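Local coordinates for protein TqaA (Penicillium aethiopicum, PDB 5DLK) that probably closes the ring of a nonribosomal peptide through the terminal condensation-like domain of a fungal synthetase, working on phosphopantetheine-bound substrates, at residues F229-R233 against D370-T376; H214-S218 against E364-L368; D237-M241 against R302-F306; L23-K27 against H105-I110. All blocks are in the same frame, centred on the assembly; numbering follows the deposited sequence.

Contact 1: residues F229-R233 against D370-T376; sequences FQFWR and DIFQHST
At a nearly perpendicular helix crossing in the condensation-like fold, Phe229 of helix 227-235 enters a hole made by Asp370, Ile371, His374 and Ser375 of helix 368-375. The two segment axes approach to 9.0 Å at a crossing angle of -81°. Phe229 CG stands anti to the carbonyl carbon (chi1 -66°), which carries the ring to helix 368-375. His374 turns its ring edge onto one face of Phe229 in a T-shaped pair, with CD2 3.8 Å from Phe229 CZ and the planes 85° apart. Beside this knob, Ser375 OG donates to Phe229 O at 2.8 Å on an in-plane lone pair. The same carbonyl oxygen accepts the helical bond from Arg233 N, so two donors grip it.

The Trp232 indole is sandwiched: Ile371 CD1 lies 3.7 Å from the centroid of its five-membered ring, and Phe231 CE1 is over the opposite face. Its NE1 donates to His363 O. At the exposed end, the Arg233 guanidinium lies over Ser375 C and makes a weak 2.7 Å bond from NH1 to His374 O. Water 2 joins Arg233 NH2 to Gln373 O and Thr376 O. The Trp232 side chain is about 8 Å from that of phosphopantetheine-binding Tyr357. The arrangement is a near-perpendicular helix crossing with one knob-into-hole residue, Phe229.

Contact 2: residues H214-S218 against E364-L368; sequences HRVSS and EHVEL
Arg215, on helix 208-218, ties that helix to the loop before helix 368-375 through a surface salt bridge with Glu367, the N-cap residue of that second helix. NH1 serves two acceptors lying close to the guanidinium plane: His365 O at 2.8 Å, approached almost along its C=O axis, and Glu367 OE2 at 3.0 Å. NH2 reaches the same OE2 at 3.2 Å. Both nitrogens share one oxygen, and the guanidinium and carboxylate planes stand 89° apart; NH1 meets OE2 on its anti side, whereas NH2 comes from above the carboxylate. A bend in Glu367 at chi2 (-72°) brings OE2 to the arginine, and OE1 accepts from Gln56 N. A leucine in place of Arg215 would probably leave Glu367 OE2 without its paired charge and His365 O without this donor, weakening the link from helix to loop.

Further backbone acceptors in the loop are also satisfied, since Asn329 ND2 donates to both Glu364 O and Val366 O. The His365 side chain lies about 8 Å from that of Asn311, a phosphopantetheine-binding residue. The His365 ring completes the join through water 3, which lies in the ring plane 3.0 Å from His365 NE2 and 3.3 Å from Ser218 OG.

Contact 3: residues D237-M241 against R302-F306; sequences DGAKM and RDVVF
Asp303 OD2, 3.9 Å from Ala239 CA, is held in a salt bridge by Arg334 NH2 of the adjacent strand 329-336. The other terminal nitrogen of Arg334, NH1, donates to Asp237 O, so one arginine links both segments although no hydrogen bond joins them directly. The setting is the mixed six-stranded sheet of the condensation-like fold: residues 237-241, which follow helix 227-235, run as an irregular loop across strand 303-310. Asp303 and Val305 point toward this loop, while Phe306 points away from it and packs on helix 283-299.

Val305 carries the apolar part of the contact and uses both branches. With CG1 anti to the backbone N (chi1 180°), CG1 is directed to Met241 and CG2 to Ala239, whose CB lies 3.8 Å from CG2. The Met241 side chain crosses that of Val305 at about a right angle, and chi3 (72°), about CG-SD, turns CE aside. The methionine side chain also touches loop residues Trp378, Thr382 and Leu384. A serine at Met241 would probably open a gap between Val305 and those loop residues, leaving Val305 CG1 without its sulfur neighbour. Gly238, which begins the crossing, has a positive phi (82°), a backbone setting that favours glycine. The tightest approach is made by the methionine stem: Met241 CG sits 3.4 Å from Val305 O, and SD lies 3.9 Å from Val305 CG1.

Contact 4: residues L23-K27 against H105-I110; sequences LSPIK and HEGHPI
The His105 imidazole meets the N-terminal loop with its edge: Pro25 O and Ile26 CG1 both lie near the ring plane. NE2 donates a weak hydrogen bond to Pro25 O at 3.2 Å, with an N-H...O angle of 144°. Next to it along the same rim, CD2 comes to 3.3 Å from Ile26 CG1. The histidine and isoleucine side chains slide past each other in opposite directions; the polar and apolar touches are adjacent because NE2 and CD2 are neighbouring ring atoms.

Ile110 supplies the apolar floor with two of its branches. Its CG2 packs on Pro25 CG at 3.6 Å, and its CD1 meets Ile26 CD1 at 3.4 Å, tighter than usual van der Waals contact. Ile26 reaches it by folding at chi2 (75°), and its chain crosses that of Ile110 at about a right angle. Ser24 OG donates to Ile26 O at 2.9 Å on an in-plane lone pair, bridging Ser24 and Ile26 within the loop. Leu51 of strand 47-53 also touches Ser24, Pro25 and Ile26.

On the other segment, His108 N bonds back to His105 O at 2.9 Å, and Glu106 and Gly107 occupy the turn with positive phi. The arrangement is that of an N-terminal loop laid against a beta-hairpin with a two-residue loop, a type I' turn, linking strands 100-105 and 108-115 of a three-stranded antiparallel sheet.

In the fold
Contact 4 closes before the others open; it joins the N-terminal loop to a hairpin of the three-stranded sheet. Contacts 1 and 2 alternate along the chain, pairing successive helices 208-218 and 227-235 with one continuous region, the loop and helix 368-375. Their centres are 12 Å apart, and Val366 CG2 packs against Phe229, Trp232 and Ile371. Contact 3 is nested inside both and packs the loop after helix 227-235 against strand 303-310 of the six-stranded sheet, its centre 14 Å from that of contact 1. Val216 and Leu23 bring contacts 2 and 4 together. Contacts 3 and 4, centres 33 Å apart, are the farthest apart in space, with contacts 1 and 2, which lie near phosphopantetheine-binding residues, between them.

Contact 1: residues F229-R233 against D370-T376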
loop_
_atom_site.group_PDB
_atom_site.type_symbol
_atom_site.label_atom_id
_atom_site.label_comp_id
_atom_site.label_asym_id
_atom_site.label_seq_id
_atom_site.Cartn_x
_atom_site.Cartn_y
_atom_site.Cartn_z
ATOM N N PHE A 229 6.664 2.474 -22.382
ATOM C CA PHE A 229 7.969 1.837 -22.341
ATOM C C PHE A 229 9.012 2.630 -23.127
ATOM O O PHE A 229 10.223 2.542 -22.839
ATOM C CB PHE A 229 7.870 0.395 -22.815
ATOM C CG PHE A 229 7.048 -0.454 -21.873
ATOM C CD1 PHE A 229 7.453 -0.600 -20.550
ATOM C CD2 PHE A 229 5.861 -1.036 -22.283
ATOM C CE1 PHE A 229 6.691 -1.347 -19.647
ATOM C CE2 PHE A 229 5.100 -1.786 -21.406
ATOM C CZ PHE A 229 5.509 -1.941 -20.090
ATOM N N GLN A 230 8.555 3.427 -24.081
ATOM C CA GLN A 230 9.472 4.367 -24.726
ATOM C C GLN A 230 9.927 5.402 -23.709
ATOM O O GLN A 230 11.116 5.761 -23.657
ATOM C CB GLN A 230 8.805 5.048 -25.917
ATOM C CG GLN A 230 8.657 4.098 -27.108
ATOM C CD GLN A 230 7.778 4.676 -28.216
ATOM O OE1 GLN A 230 7.242 5.784 -28.090
ATOM N NE2 GLN A 230 7.631 3.926 -29.308
ATOM N N PHE A 231 8.980 5.877 -22.904
ATOM C CA PHE A 231 9.306 6.838 -21.854
ATOM C C PHE A 231 10.322 6.260 -20.879
ATOM O O PHE A 231 11.319 6.905 -20.581
ATOM C CB PHE A 231 8.073 7.283 -21.060
ATOM C CG PHE A 231 8.432 7.984 -19.770
ATOM C CD1 PHE A 231 8.418 7.276 -18.559
ATOM C CD2 PHE A 231 8.836 9.315 -19.774
ATOM C CE1 PHE A 231 8.785 7.897 -17.366
ATOM C CE2 PHE A 231 9.203 9.960 -18.579
ATOM C CZ PHE A 231 9.169 9.232 -17.367
ATOM N N TRP A 232 10.061 5.063 -20.354
ATOM C CA TRP A 232 10.971 4.535 -19.330
ATOM C C TRP A 232 12.360 4.282 -19.911
ATOM O O TRP A 232 13.344 4.488 -19.230
ATOM C CB TRP A 232 10.405 3.267 -18.688
ATOM C CG TRP A 232 9.305 3.569 -17.685
ATOM C CD1 TRP A 232 7.952 3.330 -17.822
ATOM C CD2 TRP A 232 9.472 4.202 -16.403
ATOM N NE1 TRP A 232 7.279 3.761 -16.692
ATOM C CE2 TRP A 232 8.186 4.300 -15.811
ATOM C CE3 TRP A 232 10.583 4.677 -15.697
ATOM C CZ2 TRP A 232 7.984 4.868 -14.555
ATOM C CZ3 TRP A 232 10.381 5.239 -14.439
ATOM C CH2 TRP A 232 9.091 5.325 -13.884
ATOM N N ARG A 233 12.443 3.835 -21.171
ATOM C CA ARG A 233 13.753 3.662 -21.797
ATOM C C ARG A 233 14.523 4.979 -21.850
ATOM O O ARG A 233 15.718 5.017 -21.572
ATOM C CB ARG A 233 13.610 3.085 -23.219
ATOM C CG ARG A 233 14.929 3.035 -23.975
ATOM C CD ARG A 233 14.897 2.006 -25.099
ATOM N NE ARG A 233 15.389 0.721 -24.604
ATOM C CZ ARG A 233 14.656 -0.377 -24.552
ATOM N NH1 ARG A 233 13.403 -0.338 -24.981
ATOM N NH2 ARG A 233 15.168 -1.509 -24.074
ATOM N N ASP A 370 8.122 -5.238 -16.012
ATOM C CA ASP A 370 7.921 -4.879 -17.416
ATOM C C ASP A 370 8.756 -3.651 -17.768
ATOM O O ASP A 370 9.305 -3.562 -18.861
ATOM C CB ASP A 370 6.454 -4.593 -17.736
ATOM C CG ASP A 370 5.589 -5.851 -17.716
ATOM O OD1 ASP A 370 6.149 -6.963 -17.630
ATOM O OD2 ASP A 370 4.356 -5.702 -17.792
ATOM N N ILE A 371 8.848 -2.700 -16.852
ATOM C CA ILE A 371 9.782 -1.584 -17.069
ATOM C C ILE A 371 11.189 -2.117 -17.315
ATOM O O ILE A 371 11.858 -1.724 -18.290
ATOM C CB ILE A 371 9.817 -0.606 -15.872
ATOM C CG1 ILE A 371 8.468 0.108 -15.739
ATOM C CG2 ILE A 371 10.961 0.446 -16.057
ATOM C CD1 ILE A 371 8.358 0.980 -14.458
ATOM N N PHE A 372 11.646 -3.011 -16.445
ATOM C CA PHE A 372 13.006 -3.508 -16.554
ATOM C C PHE A 372 13.169 -4.385 -17.815
ATOM O O PHE A 372 14.153 -4.244 -18.542
ATOM C CB PHE A 372 13.425 -4.275 -15.290
ATOM C CG PHE A 372 13.622 -3.388 -14.069
ATOM C CD1 PHE A 372 13.863 -2.029 -14.218
ATOM C CD2 PHE A 372 13.551 -3.912 -12.780
ATOM C CE1 PHE A 372 14.033 -1.217 -13.108
ATOM C CE2 PHE A 372 13.722 -3.101 -11.672
ATOM C CZ PHE A 372 13.964 -1.741 -11.846
ATOM N N GLN A 373 12.219 -5.289 -18.070
ATOM C CA GLN A 373 12.306 -6.111 -19.280
ATOM C C GLN A 373 12.301 -5.318 -20.587
ATOM O O GLN A 373 13.134 -5.558 -21.464
ATOM C CB GLN A 373 11.158 -7.125 -19.334
ATOM C CG GLN A 373 11.398 -8.212 -20.383
ATOM C CD GLN A 373 10.312 -9.266 -20.378
ATOM O OE1 GLN A 373 9.811 -9.652 -19.319
ATOM N NE2 GLN A 373 9.942 -9.745 -21.566
ATOM N N HIS A 374 11.357 -4.393 -20.726
ATOM C CA HIS A 374 11.116 -3.736 -22.009
ATOM C C HIS A 374 11.892 -2.449 -22.226
ATOM O O HIS A 374 12.047 -2.027 -23.377
ATOM C CB HIS A 374 9.634 -3.430 -22.176
ATOM C CG HIS A 374 8.766 -4.648 -22.074
ATOM N ND1 HIS A 374 9.201 -5.894 -22.467
ATOM C CD2 HIS A 374 7.517 -4.821 -21.583
ATOM C CE1 HIS A 374 8.248 -6.784 -22.238
ATOM N NE2 HIS A 374 7.215 -6.157 -21.703
ATOM N N SER A 375 12.339 -1.809 -21.143
ATOM C CA SER A 375 12.921 -0.460 -21.268
ATOM C C SER A 375 14.380 -0.339 -20.852
ATOM O O SER A 375 14.970 0.742 -20.946
ATOM C CB SER A 375 12.106 0.539 -20.446
ATOM O OG SER A 375 10.782 0.612 -20.914
ATOM N N THR A 376 14.945 -1.427 -20.343
ATOM C CA THR A 376 16.335 -1.466 -19.913
ATOM C C THR A 376 16.979 -2.782 -20.319
ATOM O O THR A 376 16.306 -3.674 -20.853
ATOM C CB THR A 376 16.496 -1.328 -18.370
ATOM O OG1 THR A 376 16.211 -2.587 -17.750
ATOM C CG2 THR A 376 15.561 -0.281 -17.805
HETATM O O HOH W 1 16.878 2.623 -20.678
HETATM O O HOH W 2 14.996 -4.181 -23.263
#

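Contact 2: residues H214-S218 against E364-L368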
loop_
_atom_site.group_PDB
_atom_site.type_symbol
_atom_site.label_atom_id
_atom_site.label_comp_id
_atom_site.label_asym_id
_atom_site.label_seq_id
_atom_site.Cartn_x
_atom_site.Cartn_y
_atom_site.Cartn_z
ATOM N N HIS A 214 -8.327 -1.901 -17.676
ATOM C CA HIS A 214 -7.991 -0.602 -18.254
ATOM C C HIS A 214 -6.481 -0.445 -18.519
ATOM O O HIS A 214 -6.094 0.090 -19.566
ATOM C CB HIS A 214 -8.492 0.512 -17.346
ATOM C CG HIS A 214 -8.505 1.856 -17.995
ATOM N ND1 HIS A 214 -7.364 2.612 -18.166
ATOM C CD2 HIS A 214 -9.519 2.574 -18.534
ATOM C CE1 HIS A 214 -7.675 3.745 -18.773
ATOM N NE2 HIS A 214 -8.976 3.748 -19.004
ATOM N N ARG A 215 -5.633 -0.903 -17.594
ATOM C CA ARG A 215 -4.185 -0.923 -17.846
ATOM C C ARG A 215 -3.833 -1.672 -19.129
ATOM O O ARG A 215 -3.004 -1.214 -19.922
ATOM C CB ARG A 215 -3.418 -1.570 -16.694
ATOM C CG ARG A 215 -3.338 -0.754 -15.429
ATOM C CD ARG A 215 -2.115 -1.186 -14.616
ATOM N NE ARG A 215 -2.063 -2.635 -14.431
ATOM C CZ ARG A 215 -1.047 -3.276 -13.860
ATOM N NH1 ARG A 215 0.010 -2.593 -13.420
ATOM N NH2 ARG A 215 -1.082 -4.596 -13.728
ATOM N N VAL A 216 -4.451 -2.832 -19.325
ATOM C CA VAL A 216 -4.148 -3.667 -20.481
ATOM C C VAL A 216 -4.687 -3.023 -21.754
ATOM O O VAL A 216 -4.046 -3.077 -22.801
ATOM C CB VAL A 216 -4.719 -5.096 -20.312
ATOM C CG1 VAL A 216 -4.795 -5.832 -21.662
ATOM C CG2 VAL A 216 -3.857 -5.872 -19.336
ATOM N N SER A 217 -5.840 -2.376 -21.660
ATOM C CA SER A 217 -6.419 -1.755 -22.838
ATOM C C SER A 217 -5.561 -0.588 -23.332
ATOM O O SER A 217 -5.549 -0.289 -24.529
ATOM C CB SER A 217 -7.839 -1.273 -22.556
ATOM O OG SER A 217 -7.806 -0.027 -21.888
ATOM N N SER A 218 -4.840 0.070 -22.427
ATOM C CA SER A 218 -4.049 1.235 -22.832
ATOM C C SER A 218 -2.655 0.834 -23.323
ATOM O O SER A 218 -1.939 1.640 -23.920
ATOM C CB SER A 218 -3.947 2.247 -21.683
ATOM O OG SER A 218 -3.193 1.728 -20.603
ATOM N N GLU A 364 3.406 5.685 -14.808
ATOM C CA GLU A 364 3.821 5.120 -13.524
ATOM C C GLU A 364 3.064 3.845 -13.121
ATOM O O GLU A 364 3.376 3.222 -12.099
ATOM C CB GLU A 364 3.636 6.177 -12.430
ATOM C CG GLU A 364 2.164 6.417 -12.141
ATOM C CD GLU A 364 1.895 7.373 -10.995
ATOM O OE1 GLU A 364 2.766 8.223 -10.666
ATOM O OE2 GLU A 364 0.774 7.276 -10.437
ATOM N N HIS A 365 2.074 3.463 -13.928
ATOM C CA HIS A 365 1.138 2.400 -13.594
ATOM C C HIS A 365 1.540 1.001 -14.062
ATOM O O HIS A 365 0.887 0.006 -13.707
ATOM C CB HIS A 365 -0.221 2.743 -14.208
ATOM C CG HIS A 365 -0.166 2.881 -15.694
ATOM N ND1 HIS A 365 0.178 4.063 -16.318
ATOM C CD2 HIS A 365 -0.369 1.974 -16.683
ATOM C CE1 HIS A 365 0.175 3.879 -17.629
ATOM N NE2 HIS A 365 -0.155 2.620 -17.876
ATOM N N VAL A 366 2.587 0.909 -14.875
ATOM C CA VAL A 366 2.987 -0.375 -15.444
ATOM C C VAL A 366 3.820 -1.212 -14.473
ATOM O O VAL A 366 4.440 -0.665 -13.576
ATOM C CB VAL A 366 3.771 -0.191 -16.748
ATOM C CG1 VAL A 366 2.836 0.339 -17.852
ATOM C CG2 VAL A 366 4.992 0.731 -16.534
ATOM N N GLU A 367 3.838 -2.530 -14.677
ATOM C CA GLU A 367 4.601 -3.451 -13.814
ATOM C C GLU A 367 6.095 -3.155 -13.809
ATOM O O GLU A 367 6.677 -2.992 -14.875
ATOM C CB GLU A 367 4.402 -4.893 -14.272
ATOM C CG GLU A 367 2.944 -5.346 -14.228
ATOM C CD GLU A 367 2.457 -5.553 -12.801
ATOM O OE1 GLU A 367 2.761 -6.621 -12.231
ATOM O OE2 GLU A 367 1.778 -4.655 -12.268
ATOM N N LEU A 368 6.715 -3.120 -12.629
ATOM C CA LEU A 368 8.160 -2.865 -12.532
ATOM C C LEU A 368 8.988 -3.838 -13.379
ATOM O O LEU A 368 9.911 -3.426 -14.087
ATOM C CB LEU A 368 8.625 -2.947 -11.077
ATOM C CG LEU A 368 10.099 -2.619 -10.811
ATOM C CD1 LEU A 368 10.410 -1.155 -11.215
ATOM C CD2 LEU A 368 10.463 -2.872 -9.360
HETATM O O HOH W 3 0.062 1.560 -20.686
#

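Contact 3: residues D237-M241 against R302-F306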
loop_
_atom_site.group_PDB
_atom_site.type_symbol
_atom_site.label_atom_id
_atom_site.label_comp_id
_atom_site.label_asym_id
_atom_site.label_seq_id
_atom_site.Cartn_x
_atom_site.Cartn_y
_atom_site.Cartn_z
ATOM N N ASP A 237 17.814 5.921 -19.537
ATOM C CA ASP A 237 18.942 5.779 -20.440
ATOM C C ASP A 237 20.249 6.245 -19.791
ATOM O O ASP A 237 20.359 7.393 -19.347
ATOM C CB ASP A 237 18.681 6.574 -21.714
ATOM C CG ASP A 237 19.843 6.523 -22.669
ATOM O OD1 ASP A 237 20.264 5.406 -23.016
ATOM O OD2 ASP A 237 20.339 7.600 -23.056
ATOM N N GLY A 238 21.226 5.342 -19.742
ATOM C CA GLY A 238 22.507 5.618 -19.121
ATOM C C GLY A 238 22.538 5.464 -17.605
ATOM O O GLY A 238 23.587 5.655 -16.985
ATOM N N ALA A 239 21.407 5.124 -16.990
ATOM C CA ALA A 239 21.394 5.006 -15.528
ATOM C C ALA A 239 22.078 3.724 -15.066
ATOM O O ALA A 239 22.016 2.709 -15.746
ATOM C CB ALA A 239 19.952 5.056 -14.998
ATOM N N LYS A 240 22.736 3.782 -13.912
ATOM C CA LYS A 240 23.194 2.576 -13.217
ATOM C C LYS A 240 22.622 2.664 -11.819
ATOM O O LYS A 240 22.864 3.637 -11.111
ATOM C CB LYS A 240 24.730 2.463 -13.133
ATOM C CG LYS A 240 25.481 2.292 -14.448
ATOM C CD LYS A 240 27.012 2.459 -14.259
ATOM C CE LYS A 240 27.672 1.271 -13.547
ATOM N NZ LYS A 240 27.576 0.014 -14.337
ATOM N N MET A 241 21.877 1.659 -11.417
ATOM C CA MET A 241 21.338 1.643 -10.074
ATOM C C MET A 241 22.286 0.911 -9.132
ATOM O O MET A 241 22.694 -0.223 -9.406
ATOM C CB MET A 241 19.952 0.989 -10.065
ATOM C CG MET A 241 19.285 1.022 -8.716
ATOM S SD MET A 241 17.537 0.567 -8.860
ATOM C CE MET A 241 17.679 -1.196 -9.195
ATOM N N ARG A 302 26.948 11.050 -9.037
ATOM C CA ARG A 302 26.091 12.171 -9.410
ATOM C C ARG A 302 24.843 11.715 -10.171
ATOM O O ARG A 302 24.166 12.519 -10.788
ATOM C CB ARG A 302 26.863 13.182 -10.270
ATOM C CG ARG A 302 27.942 13.942 -9.491
ATOM C CD ARG A 302 28.640 14.983 -10.390
ATOM N NE ARG A 302 29.750 15.608 -9.679
ATOM C CZ ARG A 302 30.980 15.106 -9.615
ATOM N NH1 ARG A 302 31.270 13.976 -10.248
ATOM N NH2 ARG A 302 31.919 15.745 -8.925
ATOM N N ASP A 303 24.555 10.421 -10.160
ATOM C CA ASP A 303 23.410 9.920 -10.917
ATOM C C ASP A 303 22.864 8.742 -10.129
ATOM O O ASP A 303 23.447 7.661 -10.179
ATOM C CB ASP A 303 23.858 9.503 -12.329
ATOM C CG ASP A 303 22.724 8.990 -13.191
ATOM O OD1 ASP A 303 21.542 9.208 -12.861
ATOM O OD2 ASP A 303 23.020 8.342 -14.222
ATOM N N VAL A 304 21.808 8.953 -9.341
ATOM C CA VAL A 304 21.366 7.875 -8.454
ATOM C C VAL A 304 19.955 7.416 -8.832
ATOM O O VAL A 304 19.144 8.202 -9.335
ATOM C CB VAL A 304 21.406 8.295 -6.972
ATOM C CG1 VAL A 304 22.843 8.661 -6.546
ATOM C CG2 VAL A 304 20.445 9.434 -6.710
ATOM N N VAL A 305 19.686 6.131 -8.634
ATOM C CA VAL A 305 18.355 5.601 -8.886
ATOM C C VAL A 305 17.918 4.842 -7.655
ATOM O O VAL A 305 18.671 4.015 -7.149
ATOM C CB VAL A 305 18.296 4.658 -10.121
ATOM C CG1 VAL A 305 16.859 4.137 -10.312
ATOM C CG2 VAL A 305 18.755 5.413 -11.384
ATOM N N PHE A 306 16.744 5.160 -7.127
ATOM C CA PHE A 306 16.214 4.365 -6.013
ATOM C C PHE A 306 14.706 4.199 -6.211
ATOM O O PHE A 306 14.124 4.781 -7.122
ATOM C CB PHE A 306 16.561 5.008 -4.645
ATOM C CG PHE A 306 16.171 6.467 -4.518
ATOM C CD1 PHE A 306 16.992 7.476 -5.020
ATOM C CD2 PHE A 306 14.976 6.825 -3.915
ATOM C CE1 PHE A 306 16.634 8.826 -4.898
ATOM C CE2 PHE A 306 14.603 8.169 -3.795
ATOM C CZ PHE A 306 15.428 9.170 -4.293
#

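Contact 4: residues L23-K27 against H105-I110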
loop_
_atom_site.group_PDB
_atom_site.type_symbol
_atom_site.label_atom_id
_atom_site.label_comp_id
_atom_site.label_asym_id
_atom_site.label_seq_id
_atom_site.Cartn_x
_atom_site.Cartn_y
_atom_site.Cartn_z
ATOM N N LEU A 23 -8.008 -12.123 -19.132
ATOM C CA LEU A 23 -6.614 -12.059 -18.695
ATOM C C LEU A 23 -6.203 -13.269 -17.865
ATOM O O LEU A 23 -5.129 -13.274 -17.269
ATOM C CB LEU A 23 -6.364 -10.777 -17.895
ATOM C CG LEU A 23 -6.674 -9.481 -18.634
ATOM C CD1 LEU A 23 -6.559 -8.281 -17.703
ATOM C CD2 LEU A 23 -5.746 -9.331 -19.849
ATOM N N SER A 24 -7.048 -14.300 -17.820
ATOM C CA SER A 24 -6.732 -15.480 -17.021
ATOM C C SER A 24 -5.532 -16.252 -17.572
ATOM O O SER A 24 -5.515 -16.619 -18.742
ATOM C CB SER A 24 -7.944 -16.415 -16.944
ATOM O OG SER A 24 -7.556 -17.682 -16.442
ATOM N N PRO A 25 -4.517 -16.500 -16.731
ATOM C CA PRO A 25 -3.416 -17.355 -17.198
ATOM C C PRO A 25 -3.765 -18.839 -17.092
ATOM O O PRO A 25 -2.935 -19.694 -17.400
ATOM C CB PRO A 25 -2.263 -16.993 -16.255
ATOM C CG PRO A 25 -2.926 -16.506 -15.021
ATOM C CD PRO A 25 -4.217 -15.855 -15.438
ATOM N N ILE A 26 -4.991 -19.120 -16.653
ATOM C CA ILE A 26 -5.485 -20.480 -16.436
ATOM C C ILE A 26 -6.374 -20.863 -17.605
ATOM O O ILE A 26 -7.334 -20.147 -17.902
ATOM C CB ILE A 26 -6.346 -20.626 -15.155
ATOM C CG1 ILE A 26 -5.535 -20.439 -13.891
ATOM C CG2 ILE A 26 -6.931 -22.029 -15.087
ATOM C CD1 ILE A 26 -5.183 -19.021 -13.633
ATOM N N LYS A 27 -6.082 -21.987 -18.249
ATOM C CA LYS A 27 -6.948 -22.478 -19.316
ATOM C C LYS A 27 -8.393 -22.689 -18.829
ATOM O O LYS A 27 -9.344 -22.330 -19.520
ATOM C CB LYS A 27 -6.367 -23.773 -19.914
ATOM C CG LYS A 27 -6.499 -25.023 -19.032
ATOM C CD LYS A 27 -6.205 -26.319 -19.795
ATOM C CE LYS A 27 -6.445 -26.183 -21.296
ATOM N NZ LYS A 27 -6.705 -27.502 -21.946
ATOM N N HIS A 105 -0.508 -19.900 -9.217
ATOM C CA HIS A 105 0.019 -20.812 -10.247
ATOM C C HIS A 105 1.078 -20.421 -11.192
ATOM O O HIS A 105 1.247 -19.279 -11.637
ATOM C CB HIS A 105 -1.097 -21.456 -10.990
ATOM C CG HIS A 105 -1.250 -21.104 -12.439
ATOM N ND1 HIS A 105 -0.373 -21.453 -13.447
ATOM C CD2 HIS A 105 -2.369 -20.606 -13.050
ATOM C CE1 HIS A 105 -0.877 -21.017 -14.593
ATOM N NE2 HIS A 105 -2.089 -20.504 -14.381
ATOM N N GLU A 106 1.682 -21.540 -11.612
ATOM C CA GLU A 106 2.975 -21.690 -12.298
ATOM C C GLU A 106 3.990 -20.933 -11.545
ATOM O O GLU A 106 4.990 -20.503 -12.096
ATOM C CB GLU A 106 2.913 -21.289 -13.762
ATOM C CG GLU A 106 2.070 -22.200 -14.640
ATOM C CD GLU A 106 1.664 -23.506 -13.935
ATOM O OE1 GLU A 106 2.540 -24.375 -13.716
ATOM O OE2 GLU A 106 0.476 -23.633 -13.533
ATOM N N GLY A 107 3.727 -20.858 -10.243
ATOM C CA GLY A 107 4.563 -20.114 -9.332
ATOM C C GLY A 107 4.287 -18.628 -9.254
ATOM O O GLY A 107 5.121 -17.909 -8.729
ATOM N N HIS A 108 3.192 -18.107 -9.802
ATOM C CA HIS A 108 3.094 -16.661 -9.644
ATOM C C HIS A 108 1.605 -16.451 -9.484
ATOM O O HIS A 108 0.796 -17.130 -10.135
ATOM C CB HIS A 108 3.668 -15.778 -10.805
ATOM C CG HIS A 108 4.450 -16.490 -11.871
ATOM N ND1 HIS A 108 4.509 -15.961 -13.151
ATOM C CD2 HIS A 108 4.914 -17.776 -11.981
ATOM C CE1 HIS A 108 5.116 -16.805 -13.961
ATOM N NE2 HIS A 108 5.360 -17.928 -13.276
ATOM N N PRO A 109 1.247 -15.403 -8.726
ATOM C CA PRO A 109 -0.051 -15.271 -8.065
ATOM C C PRO A 109 -1.202 -14.795 -8.954
ATOM O O PRO A 109 -1.047 -13.938 -9.813
ATOM C CB PRO A 109 0.241 -14.245 -6.971
ATOM C CG PRO A 109 1.304 -13.357 -7.538
ATOM C CD PRO A 109 2.122 -14.241 -8.442
ATOM N N ILE A 110 -2.374 -15.369 -8.715
ATOM C CA ILE A 110 -3.569 -14.990 -9.441
ATOM C C ILE A 110 -4.640 -14.638 -8.445
ATOM O O ILE A 110 -4.592 -15.095 -7.305
ATOM C CB ILE A 110 -4.069 -16.127 -10.345
ATOM C CG1 ILE A 110 -4.247 -17.388 -9.516
ATOM C CG2 ILE A 110 -3.064 -16.392 -11.456
ATOM C CD1 ILE A 110 -4.920 -18.535 -10.270
#